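Local coordinates for alpha-galactosidase (Thermus thermophilus, PDB 6LCJ), which probably hydrolyses terminal alpha-galactosidic bonds of sugars such as stachyose, as a thermostable, hexameric glycoside hydrolase of family GH36, at residues P160-W166 against F190-D196; W166-Y170 against D402-R407; A334-C339 against A350-R354; L353-V359 against V397-V403. All blocks are in the same frame, centred on the assembly; numbering follows the deposited sequence.

Contact 1: residues P160-W166 against F190-D196; sequences PRVWCSW and FEVFQID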
# COMPACT_ATOMS: atom_id res chain seq x y z
N PRO E 160 0.96 -49.45 27.99
CA PRO E 160 2.22 -49.83 28.62
C PRO E 160 2.76 -48.72 29.50
O PRO E 160 2.33 -47.56 29.44
CB PRO E 160 3.16 -50.10 27.43
CG PRO E 160 2.26 -50.17 26.22
CD PRO E 160 1.10 -49.27 26.54
N ARG E 161 3.71 -49.08 30.35
CA ARG E 161 4.41 -48.12 31.18
C ARG E 161 5.79 -47.94 30.55
O ARG E 161 6.52 -48.92 30.36
CB ARG E 161 4.48 -48.61 32.63
CG ARG E 161 3.09 -48.87 33.19
CD ARG E 161 3.11 -49.19 34.68
NE ARG E 161 3.78 -50.46 34.95
CZ ARG E 161 3.16 -51.62 35.02
NH1 ARG E 161 1.85 -51.67 34.84
NH2 ARG E 161 3.84 -52.74 35.25
N VAL E 162 6.11 -46.71 30.19
CA VAL E 162 7.23 -46.43 29.29
C VAL E 162 8.20 -45.50 29.98
O VAL E 162 7.79 -44.49 30.57
CB VAL E 162 6.75 -45.78 27.98
CG1 VAL E 162 7.95 -45.50 27.06
CG2 VAL E 162 5.69 -46.64 27.30
N TRP E 163 9.49 -45.82 29.89
CA TRP E 163 10.53 -44.84 30.13
C TRP E 163 10.99 -44.31 28.77
O TRP E 163 11.25 -45.10 27.86
CB TRP E 163 11.71 -45.41 30.93
CG TRP E 163 12.63 -44.30 31.36
CD1 TRP E 163 12.53 -43.54 32.49
CD2 TRP E 163 13.72 -43.75 30.60
NE1 TRP E 163 13.51 -42.57 32.50
CE2 TRP E 163 14.25 -42.68 31.35
CE3 TRP E 163 14.30 -44.08 29.37
CZ2 TRP E 163 15.35 -41.94 30.92
CZ3 TRP E 163 15.40 -43.34 28.94
CH2 TRP E 163 15.91 -42.28 29.71
N CYS E 164 11.09 -42.99 28.65
CA CYS E 164 11.33 -42.32 27.37
C CYS E 164 12.52 -41.38 27.52
O CYS E 164 12.64 -40.68 28.53
CB CYS E 164 10.04 -41.54 26.94
SG CYS E 164 10.17 -40.44 25.51
N SER E 165 13.41 -41.34 26.53
CA SER E 165 14.61 -40.53 26.69
C SER E 165 14.40 -39.05 26.36
O SER E 165 15.29 -38.24 26.68
CB SER E 165 15.75 -41.06 25.81
OG SER E 165 15.40 -41.06 24.43
N TRP E 166 13.28 -38.67 25.75
CA TRP E 166 13.23 -37.36 25.11
C TRP E 166 13.27 -36.22 26.13
O TRP E 166 14.05 -35.27 25.99
CB TRP E 166 11.99 -37.24 24.21
CG TRP E 166 11.90 -35.87 23.59
CD1 TRP E 166 10.98 -34.90 23.87
CD2 TRP E 166 12.80 -35.30 22.62
NE1 TRP E 166 11.24 -33.78 23.12
CE2 TRP E 166 12.35 -34.00 22.34
CE3 TRP E 166 13.94 -35.77 21.96
CZ2 TRP E 166 12.99 -33.16 21.44
CZ3 TRP E 166 14.58 -34.93 21.06
CH2 TRP E 166 14.10 -33.65 20.81
N PHE E 190 8.69 -50.43 35.02
CA PHE E 190 8.43 -50.06 33.64
C PHE E 190 8.26 -51.32 32.79
O PHE E 190 8.70 -52.41 33.16
CB PHE E 190 9.56 -49.21 33.06
CG PHE E 190 9.61 -47.82 33.60
CD1 PHE E 190 8.67 -46.87 33.21
CD2 PHE E 190 10.60 -47.44 34.51
CE1 PHE E 190 8.72 -45.56 33.71
CE2 PHE E 190 10.65 -46.14 35.03
CZ PHE E 190 9.71 -45.20 34.63
N GLU E 191 7.62 -51.15 31.64
CA GLU E 191 7.49 -52.23 30.67
C GLU E 191 8.19 -51.95 29.35
O GLU E 191 8.45 -52.90 28.60
CB GLU E 191 6.01 -52.52 30.39
CG GLU E 191 5.12 -52.16 31.57
CD GLU E 191 3.69 -52.59 31.38
OE1 GLU E 191 2.81 -51.71 31.19
OE2 GLU E 191 3.43 -53.80 31.44
N VAL E 192 8.51 -50.69 29.03
CA VAL E 192 9.12 -50.30 27.77
C VAL E 192 10.24 -49.30 28.07
O VAL E 192 10.05 -48.38 28.87
CB VAL E 192 8.10 -49.67 26.80
CG1 VAL E 192 8.73 -49.43 25.43
CG2 VAL E 192 6.85 -50.51 26.68
N PHE E 193 11.39 -49.49 27.43
CA PHE E 193 12.48 -48.52 27.46
C PHE E 193 12.61 -47.97 26.04
O PHE E 193 13.04 -48.69 25.13
CB PHE E 193 13.77 -49.19 27.92
CG PHE E 193 14.91 -48.23 28.13
CD1 PHE E 193 15.69 -47.82 27.07
CD2 PHE E 193 15.20 -47.75 29.40
CE1 PHE E 193 16.75 -46.94 27.27
CE2 PHE E 193 16.26 -46.87 29.61
CZ PHE E 193 17.04 -46.46 28.53
N GLN E 194 12.24 -46.70 25.84
CA GLN E 194 12.05 -46.16 24.50
C GLN E 194 13.10 -45.11 24.19
O GLN E 194 13.21 -44.10 24.88
CB GLN E 194 10.65 -45.57 24.34
CG GLN E 194 10.33 -45.16 22.89
CD GLN E 194 9.97 -43.69 22.80
OE1 GLN E 194 9.03 -43.23 23.48
NE2 GLN E 194 10.71 -42.94 22.00
N ILE E 195 13.88 -45.36 23.13
CA ILE E 195 14.89 -44.42 22.62
C ILE E 195 14.20 -43.44 21.68
O ILE E 195 13.54 -43.84 20.72
CB ILE E 195 16.02 -45.17 21.90
CG1 ILE E 195 16.75 -46.06 22.87
CG2 ILE E 195 17.01 -44.21 21.28
CD1 ILE E 195 17.13 -47.34 22.25
N ASP E 196 14.37 -42.15 21.94
CA ASP E 196 13.67 -41.15 21.17
C ASP E 196 14.61 -40.52 20.13
O ASP E 196 15.59 -41.14 19.69
CB ASP E 196 13.07 -40.10 22.11
CG ASP E 196 11.80 -39.47 21.53
OD1 ASP E 196 11.91 -38.36 20.93
OD2 ASP E 196 10.71 -40.05 21.72
O HOH W 1 6.87 -53.78 35.29
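A beta-alpha-beta crossover of the TIM barrel sets strand 161-164 beside strand 192-195, with helix 175-185 on the connection. The parallel register pairs V162 with V192, W163 with F193 and C164 with Q194: W163 N donates to V192 O at 2.8 Å, and Q194 N to W163 O at 2.8 Å. Where the ladder starts, R161 O accepts from both E191 N and V192 N.

On the helix-covered face W163 meets two phenylalanines. Its edge is aimed at the F190 face in a T-shaped pair, planes 81° apart, and W163 CB sits over that ring, 3.9 Å from the F190 centroid. F193 runs alongside nearly parallel but slid away, touching with its CE2 3.4 Å from W163 CE3. W163 NE1 is bonded to D435 O.

E191 lays its carboxylate over the R161 guanidinium, planes 3° apart, a long ion pair with no N-H directed at the oxygen. E191 OE1 instead takes R161 N through its anti lone pair (2.9 Å) and pairs with R158, while R161 NE bonds S189 O. At the far end a chi1 of 60° holds S165 OG between the backbone N and the carbonyl carbon, where S165 OG accepts D196 N at 2.9 Å.

Contact 2: residues W166-Y170 against D402-R407; sequences WYSFY and DVVYFR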
# COMPACT_ATOMS: atom_id res chain seq x y z
N TRP E 166 13.28 -38.67 25.75
CA TRP E 166 13.23 -37.36 25.11
C TRP E 166 13.27 -36.22 26.13
O TRP E 166 14.05 -35.27 25.99
CB TRP E 166 11.99 -37.24 24.21
CG TRP E 166 11.90 -35.87 23.59
CD1 TRP E 166 10.98 -34.90 23.87
CD2 TRP E 166 12.80 -35.30 22.62
NE1 TRP E 166 11.24 -33.78 23.12
CE2 TRP E 166 12.35 -34.00 22.34
CE3 TRP E 166 13.94 -35.77 21.96
CZ2 TRP E 166 12.99 -33.16 21.44
CZ3 TRP E 166 14.58 -34.93 21.06
CH2 TRP E 166 14.10 -33.65 20.81
N TYR E 167 12.44 -36.30 27.17
CA TYR E 167 12.24 -35.16 28.04
C TYR E 167 13.25 -35.06 29.17
O TYR E 167 12.98 -34.39 30.16
CB TYR E 167 10.82 -35.19 28.60
CG TYR E 167 9.80 -35.07 27.53
CD1 TYR E 167 9.44 -33.82 27.02
CD2 TYR E 167 9.19 -36.20 27.00
CE1 TYR E 167 8.49 -33.70 26.03
CE2 TYR E 167 8.24 -36.09 26.01
CZ TYR E 167 7.89 -34.84 25.55
OH TYR E 167 6.94 -34.73 24.58
N SER E 168 14.39 -35.71 29.03
CA SER E 168 15.50 -35.43 29.94
C SER E 168 16.77 -35.15 29.14
O SER E 168 17.47 -34.17 29.40
CB SER E 168 15.70 -36.60 30.91
OG SER E 168 15.60 -37.84 30.23
N PHE E 169 17.07 -35.98 28.14
CA PHE E 169 18.30 -35.80 27.38
C PHE E 169 18.10 -35.14 26.02
O PHE E 169 19.08 -34.66 25.44
CB PHE E 169 18.99 -37.15 27.17
CG PHE E 169 19.28 -37.87 28.44
CD1 PHE E 169 20.27 -37.41 29.30
CD2 PHE E 169 18.59 -39.02 28.77
CE1 PHE E 169 20.55 -38.08 30.47
CE2 PHE E 169 18.86 -39.70 29.95
CZ PHE E 169 19.83 -39.23 30.81
N TYR E 170 16.87 -35.08 25.51
CA TYR E 170 16.56 -34.56 24.17
C TYR E 170 17.46 -35.28 23.17
O TYR E 170 17.56 -36.52 23.25
CB TYR E 170 16.65 -33.03 24.20
CG TYR E 170 15.49 -32.46 24.99
CD1 TYR E 170 14.28 -32.19 24.37
CD2 TYR E 170 15.57 -32.29 26.37
CE1 TYR E 170 13.20 -31.70 25.08
CE2 TYR E 170 14.48 -31.80 27.11
CZ TYR E 170 13.29 -31.51 26.44
OH TYR E 170 12.18 -31.02 27.11
N ASP E 402 1.24 -37.32 27.29
CA ASP E 402 2.69 -37.09 27.33
C ASP E 402 3.23 -37.36 28.73
O ASP E 402 2.47 -37.74 29.63
CB ASP E 402 3.06 -35.69 26.83
CG ASP E 402 4.36 -35.70 26.07
OD1 ASP E 402 5.04 -36.74 26.13
OD2 ASP E 402 4.73 -34.67 25.45
N VAL E 403 4.54 -37.23 28.92
CA VAL E 403 5.18 -37.80 30.11
C VAL E 403 4.81 -37.05 31.39
O VAL E 403 4.28 -35.93 31.36
CB VAL E 403 6.72 -37.85 29.94
CG1 VAL E 403 7.07 -38.51 28.63
CG2 VAL E 403 7.31 -36.45 30.04
N VAL E 404 5.10 -37.69 32.52
CA VAL E 404 4.89 -37.13 33.85
C VAL E 404 6.26 -36.82 34.43
O VAL E 404 7.17 -37.65 34.36
CB VAL E 404 4.13 -38.11 34.76
CG1 VAL E 404 3.75 -37.44 36.07
CG2 VAL E 404 2.92 -38.65 34.06
N TYR E 405 6.42 -35.63 34.99
CA TYR E 405 7.64 -35.31 35.71
C TYR E 405 7.47 -35.65 37.18
O TYR E 405 6.40 -35.45 37.76
CB TYR E 405 7.99 -33.82 35.56
CG TYR E 405 8.35 -33.40 34.16
CD1 TYR E 405 9.65 -33.49 33.69
CD2 TYR E 405 7.37 -32.91 33.29
CE1 TYR E 405 9.97 -33.10 32.38
CE2 TYR E 405 7.68 -32.51 32.00
CZ TYR E 405 8.97 -32.61 31.55
OH TYR E 405 9.25 -32.20 30.27
N PHE E 406 8.53 -36.20 37.76
CA PHE E 406 8.68 -36.32 39.20
C PHE E 406 9.91 -35.59 39.72
O PHE E 406 9.92 -35.14 40.86
CB PHE E 406 8.76 -37.79 39.62
CG PHE E 406 7.51 -38.55 39.32
CD1 PHE E 406 7.35 -39.16 38.08
CD2 PHE E 406 6.50 -38.64 40.26
CE1 PHE E 406 6.20 -39.85 37.79
CE2 PHE E 406 5.35 -39.33 39.98
CZ PHE E 406 5.19 -39.94 38.75
N ARG E 407 10.94 -35.45 38.90
CA ARG E 407 12.12 -34.74 39.33
C ARG E 407 11.81 -33.27 39.60
O ARG E 407 10.87 -32.69 39.06
CB ARG E 407 13.21 -34.86 38.27
CG ARG E 407 12.85 -34.25 36.94
CD ARG E 407 13.92 -34.63 35.93
NE ARG E 407 14.12 -33.63 34.89
CZ ARG E 407 13.71 -33.77 33.63
NH1 ARG E 407 13.06 -34.86 33.25
NH2 ARG E 407 13.96 -32.81 32.76
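The nearest CA atoms across the contact are those of Y167 and V403, 7.8 Å apart, too far for main-chain pairing. One partner is the short helix 166-169, from which Y170 departs with positive phi; the other, 402-407, is irregular chain following strand 398-400. Both lie in the connections that follow the C-terminal ends of TIM-barrel strands, the rim where enzymes of this fold carry their active sites.

Y167 supplies 120 of the 280 Å² buried. Its CG lies anti to the carbonyl carbon (chi1 -63°), which sends the ring across V403 with Y167 CD2 3.5 Å from V403 CG1. The side chain of Y405 crosses it at about a right angle, its OH 3.6 Å from Y167 CD1. Farther out, Y167 OH donates to D402 OD2; the modelled 2.4 Å between them is very short and its exact value doubtful. Ring and carboxylate planes stand 75° apart. D402 OD1, in turn, accepts V403 N from above the carboxylate plane.

R407 grips the backbone of Y167 end-on: NH1 at 3.1 Å and NH2 at 3.2 Å both donate to Y167 O, which lies near the guanidinium plane. The Y405 ring rim covers one face of this guanidinium, while D435 and F410 O provide further partners.

Beyond the contact, S434, just after strand 431-433, bonds Y167 N and S168 OG, F169 packs on helix 175-185, and V404 and F406 turn to helices 415-428 and 442-453.

Contact 3: residues A334-C339 against A350-R354; sequences AYLLFC and ADGLR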
# COMPACT_ATOMS: atom_id res chain seq x y z
N ALA E 334 2.96 -55.14 16.99
CA ALA E 334 3.76 -54.17 17.70
C ALA E 334 2.88 -53.00 18.13
O ALA E 334 1.77 -52.80 17.61
CB ALA E 334 4.91 -53.69 16.81
N TYR E 335 3.37 -52.25 19.12
CA TYR E 335 2.66 -51.10 19.65
C TYR E 335 3.06 -49.86 18.85
O TYR E 335 4.24 -49.50 18.82
CB TYR E 335 2.97 -50.89 21.13
CG TYR E 335 1.98 -49.97 21.83
CD1 TYR E 335 2.10 -48.58 21.72
CD2 TYR E 335 0.93 -50.48 22.58
CE1 TYR E 335 1.20 -47.74 22.34
CE2 TYR E 335 0.03 -49.64 23.20
CZ TYR E 335 0.16 -48.27 23.08
OH TYR E 335 -0.73 -47.43 23.69
N LEU E 336 2.09 -49.21 18.24
CA LEU E 336 2.35 -47.96 17.53
C LEU E 336 1.75 -46.80 18.32
O LEU E 336 0.54 -46.77 18.58
CB LEU E 336 1.80 -48.00 16.10
CG LEU E 336 2.41 -49.09 15.24
CD1 LEU E 336 1.80 -49.05 13.86
CD2 LEU E 336 3.93 -48.96 15.20
N LEU E 337 2.62 -45.89 18.74
CA LEU E 337 2.23 -44.63 19.35
C LEU E 337 2.30 -43.56 18.27
O LEU E 337 3.38 -43.31 17.73
CB LEU E 337 3.15 -44.28 20.52
CG LEU E 337 2.89 -42.89 21.11
CD1 LEU E 337 1.56 -42.86 21.87
CD2 LEU E 337 4.02 -42.45 22.01
N PHE E 338 1.15 -42.95 17.95
CA PHE E 338 1.08 -41.90 16.93
C PHE E 338 1.30 -40.54 17.57
O PHE E 338 0.65 -40.21 18.57
CB PHE E 338 -0.28 -41.91 16.22
CG PHE E 338 -0.43 -42.97 15.15
CD1 PHE E 338 0.30 -44.16 15.21
CD2 PHE E 338 -1.31 -42.80 14.10
CE1 PHE E 338 0.14 -45.15 14.25
CE2 PHE E 338 -1.48 -43.78 13.12
CZ PHE E 338 -0.75 -44.95 13.20
N CYS E 339 2.20 -39.75 16.98
CA CYS E 339 2.54 -38.43 17.50
C CYS E 339 2.55 -37.43 16.35
O CYS E 339 2.86 -37.78 15.21
CB CYS E 339 3.92 -38.46 18.23
SG CYS E 339 4.33 -36.94 19.21
N ALA E 350 -3.74 -46.43 15.28
CA ALA E 350 -2.84 -46.23 16.41
C ALA E 350 -3.29 -47.07 17.61
O ALA E 350 -4.49 -47.25 17.85
CB ALA E 350 -2.79 -44.76 16.81
N ASP E 351 -2.31 -47.57 18.36
CA ASP E 351 -2.57 -48.11 19.69
C ASP E 351 -2.57 -47.01 20.74
O ASP E 351 -3.44 -46.98 21.62
CB ASP E 351 -1.52 -49.16 20.06
CG ASP E 351 -1.41 -50.26 19.03
OD1 ASP E 351 -2.35 -51.06 18.95
OD2 ASP E 351 -0.40 -50.31 18.29
N GLY E 352 -1.61 -46.10 20.65
CA GLY E 352 -1.58 -44.91 21.48
C GLY E 352 -1.51 -43.68 20.60
O GLY E 352 -0.89 -43.69 19.53
N LEU E 353 -2.16 -42.60 21.06
CA LEU E 353 -2.26 -41.37 20.30
C LEU E 353 -1.98 -40.18 21.21
O LEU E 353 -2.66 -40.00 22.23
CB LEU E 353 -3.64 -41.24 19.65
CG LEU E 353 -3.92 -39.97 18.84
CD1 LEU E 353 -3.12 -39.98 17.58
CD2 LEU E 353 -5.41 -39.83 18.52
N ARG E 354 -0.98 -39.38 20.86
CA ARG E 354 -0.75 -38.12 21.56
C ARG E 354 -1.85 -37.13 21.21
O ARG E 354 -2.20 -36.98 20.04
CB ARG E 354 0.62 -37.56 21.20
CG ARG E 354 1.79 -38.33 21.84
CD ARG E 354 2.23 -37.72 23.17
NE ARG E 354 2.27 -36.28 23.05
CZ ARG E 354 3.34 -35.58 22.66
NH1 ARG E 354 4.49 -36.19 22.41
NH2 ARG E 354 3.24 -34.26 22.54
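Parallel strand pairing bridges L337 with G352 and F338 with L353, wholly buried, with the axes of 335-338 and 352-354 inclined by 15°. L336 O accepts two amides, D351 N at 3.0 Å and G352 N at 3.1 Å; F338 N then donates to G352 O at 2.7 Å, and R354 N continues the ladder to F338 O at 2.9 Å. D351, leading into the second strand, adds a side-chain rung. Its OD2 receives L336 N through the anti lone pair at 2.7 Å, nearly straight at 176°, while R154, S156 and R328 engage the same carboxylate.

These are adjacent strands of the TIM barrel, and the connection between them contains neither helix nor strand. Y335 and L337 face the interior: D351 CB stands 3.5 Å from the Y335 ring centroid, over the face, and Y335 OH bonds H398. L336 and F338 face helix 317-331. There A350 CB covers the F338 ring, 3.5 Å from its centroid, and L353 CD1 touches F338 CB. At the C-terminal end C339, its SG anti to the backbone N, places the sulfur over a face of the R354 guanidinium, 3.3 Å from R354 NH1; the charge pairs with D358.

Contact 4: residues L353-V359 against V397-V403; sequences LRVGPDV and VHVDPDV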
# COMPACT_ATOMS: atom_id res chain seq x y z
N LEU E 353 -2.16 -42.60 21.06
CA LEU E 353 -2.26 -41.37 20.30
C LEU E 353 -1.98 -40.18 21.21
O LEU E 353 -2.66 -40.00 22.23
CB LEU E 353 -3.64 -41.24 19.65
CG LEU E 353 -3.92 -39.97 18.84
CD1 LEU E 353 -3.12 -39.98 17.58
CD2 LEU E 353 -5.41 -39.83 18.52
N ARG E 354 -0.98 -39.38 20.86
CA ARG E 354 -0.75 -38.12 21.56
C ARG E 354 -1.85 -37.13 21.21
O ARG E 354 -2.20 -36.98 20.04
CB ARG E 354 0.62 -37.56 21.20
CG ARG E 354 1.79 -38.33 21.84
CD ARG E 354 2.23 -37.72 23.17
NE ARG E 354 2.27 -36.28 23.05
CZ ARG E 354 3.34 -35.58 22.66
NH1 ARG E 354 4.49 -36.19 22.41
NH2 ARG E 354 3.24 -34.26 22.54
N VAL E 355 -2.43 -36.49 22.23
CA VAL E 355 -3.57 -35.59 22.05
C VAL E 355 -3.25 -34.15 22.43
O VAL E 355 -4.15 -33.31 22.40
CB VAL E 355 -4.80 -36.07 22.85
CG1 VAL E 355 -5.37 -37.34 22.26
CG2 VAL E 355 -4.41 -36.28 24.29
N GLY E 356 -2.01 -33.84 22.77
CA GLY E 356 -1.65 -32.47 23.04
C GLY E 356 -0.23 -32.13 22.63
O GLY E 356 0.60 -33.00 22.32
N PRO E 357 0.07 -30.83 22.63
CA PRO E 357 1.46 -30.37 22.53
C PRO E 357 2.38 -31.12 23.48
O PRO E 357 1.94 -31.68 24.49
CB PRO E 357 1.37 -28.89 22.92
CG PRO E 357 -0.02 -28.50 22.62
CD PRO E 357 -0.86 -29.71 22.89
N ASP E 358 3.66 -31.13 23.14
CA ASP E 358 4.67 -31.65 24.05
C ASP E 358 4.56 -31.00 25.42
O ASP E 358 4.37 -29.79 25.55
CB ASP E 358 6.06 -31.36 23.48
CG ASP E 358 6.39 -32.21 22.30
OD1 ASP E 358 5.55 -33.08 21.91
OD2 ASP E 358 7.50 -32.01 21.77
N VAL E 359 4.71 -31.82 26.45
CA VAL E 359 5.03 -31.24 27.75
C VAL E 359 6.43 -30.67 27.65
O VAL E 359 7.17 -30.92 26.70
CB VAL E 359 4.92 -32.25 28.89
CG1 VAL E 359 3.47 -32.71 29.06
CG2 VAL E 359 5.85 -33.43 28.64
N VAL E 397 -8.79 -45.30 21.53
CA VAL E 397 -7.35 -45.47 21.47
C VAL E 397 -6.81 -45.18 22.85
O VAL E 397 -7.48 -44.53 23.66
CB VAL E 397 -6.75 -44.52 20.39
CG1 VAL E 397 -6.99 -43.07 20.77
CG2 VAL E 397 -5.26 -44.78 20.18
N HIS E 398 -5.62 -45.68 23.15
CA HIS E 398 -4.90 -45.25 24.33
C HIS E 398 -4.51 -43.79 24.17
O HIS E 398 -3.73 -43.44 23.28
CB HIS E 398 -3.67 -46.11 24.56
CG HIS E 398 -4.00 -47.54 24.84
ND1 HIS E 398 -3.08 -48.56 24.69
CD2 HIS E 398 -5.16 -48.13 25.22
CE1 HIS E 398 -3.66 -49.71 24.99
NE2 HIS E 398 -4.92 -49.47 25.32
N VAL E 399 -5.05 -42.94 25.04
CA VAL E 399 -4.83 -41.50 24.95
C VAL E 399 -3.57 -41.16 25.73
O VAL E 399 -3.50 -41.37 26.95
CB VAL E 399 -6.04 -40.74 25.48
CG1 VAL E 399 -5.69 -39.27 25.67
CG2 VAL E 399 -7.21 -40.92 24.52
N ASP E 400 -2.56 -40.65 25.03
CA ASP E 400 -1.29 -40.32 25.64
C ASP E 400 -1.25 -38.85 26.03
O ASP E 400 -1.26 -38.00 25.14
CB ASP E 400 -0.16 -40.66 24.68
CG ASP E 400 1.21 -40.40 25.28
OD1 ASP E 400 1.28 -40.09 26.50
OD2 ASP E 400 2.21 -40.54 24.53
N PRO E 401 -1.18 -38.50 27.31
CA PRO E 401 -1.14 -37.08 27.69
C PRO E 401 0.27 -36.50 27.69
O PRO E 401 0.43 -35.33 28.04
CB PRO E 401 -1.74 -37.08 29.11
CG PRO E 401 -1.23 -38.38 29.69
CD PRO E 401 -1.04 -39.37 28.50
N ASP E 402 1.24 -37.32 27.29
CA ASP E 402 2.69 -37.09 27.33
C ASP E 402 3.23 -37.36 28.73
O ASP E 402 2.47 -37.74 29.63
CB ASP E 402 3.06 -35.69 26.83
CG ASP E 402 4.36 -35.70 26.07
OD1 ASP E 402 5.04 -36.74 26.13
OD2 ASP E 402 4.73 -34.67 25.45
N VAL E 403 4.54 -37.23 28.92
CA VAL E 403 5.18 -37.80 30.11
C VAL E 403 4.81 -37.05 31.39
O VAL E 403 4.28 -35.93 31.36
CB VAL E 403 6.72 -37.85 29.94
CG1 VAL E 403 7.07 -38.51 28.63
CG2 VAL E 403 7.31 -36.45 30.04
O HOH W 2 -0.27 -35.80 24.34
O HOH W 3 0.45 -33.39 25.70
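R354 and D400 pair side by side on neighbouring parallel strands of the TIM barrel, where L353 N donates to H398 O and D400 N to L353 O. From CB, directed to the same face of the sheet as the D400 side chain, the arginine bends at chi2 (-93°) and chi3 (-43°). CG and CD pass the D400 carboxylate, with R354 CD 3.1 Å from D400 OD2. R354 NE donates to a water at 2.9 Å, and that water also takes G356 N and donates to D400 O. Over R354 CZ stands D402 OD2, 3.2 Å away, with guanidinium and carboxylate planes 19° apart; this stacked salt bridge rests on charge, since no N-H is aimed at the oxygen. In the guanidinium plane, R354 NH2 donates to the anti lone pair of D358 OD1 at 2.7 Å. R354 NH2 also donates to G356 O at 2.9 Å, an acceptor tilted from that plane. NH1 adds a weak bond to D358 OD1. R354, D358 and D402 thus form a salt-bridge network.

D402 is positioned by an Asx turn, D402 N bonding D400 OD1 at 2.9 Å. From above its carboxylate plane V359 N donates to D402 OD2 at 3.0 Å, and V359 CG2 rests 3.6 Å from V403 CG2.

In the fold
Contacts 1, 3 and 4 lie on one eight-stranded parallel sheet, the wall of the TIM barrel. Both segments of contact 1 precede those of contact 3, and the centres of these two contacts are about 13 Å apart, touching where P160 packs on Y335. Contacts 3 and 4 share strand 352-354, centres about 10 Å apart, so three successive strands run 335-338, 352-354, 398-400. Contact 2, about 10 Å from contact 1 and 13 Å from contact 4 between centres, spans 231 intervening residues and ties the short helix after the first barrel strand to the loop after the seventh. It shares W166 with contact 1 and D402 and V403 with contact 4, linking early and late barrel strands at their C-terminal ends.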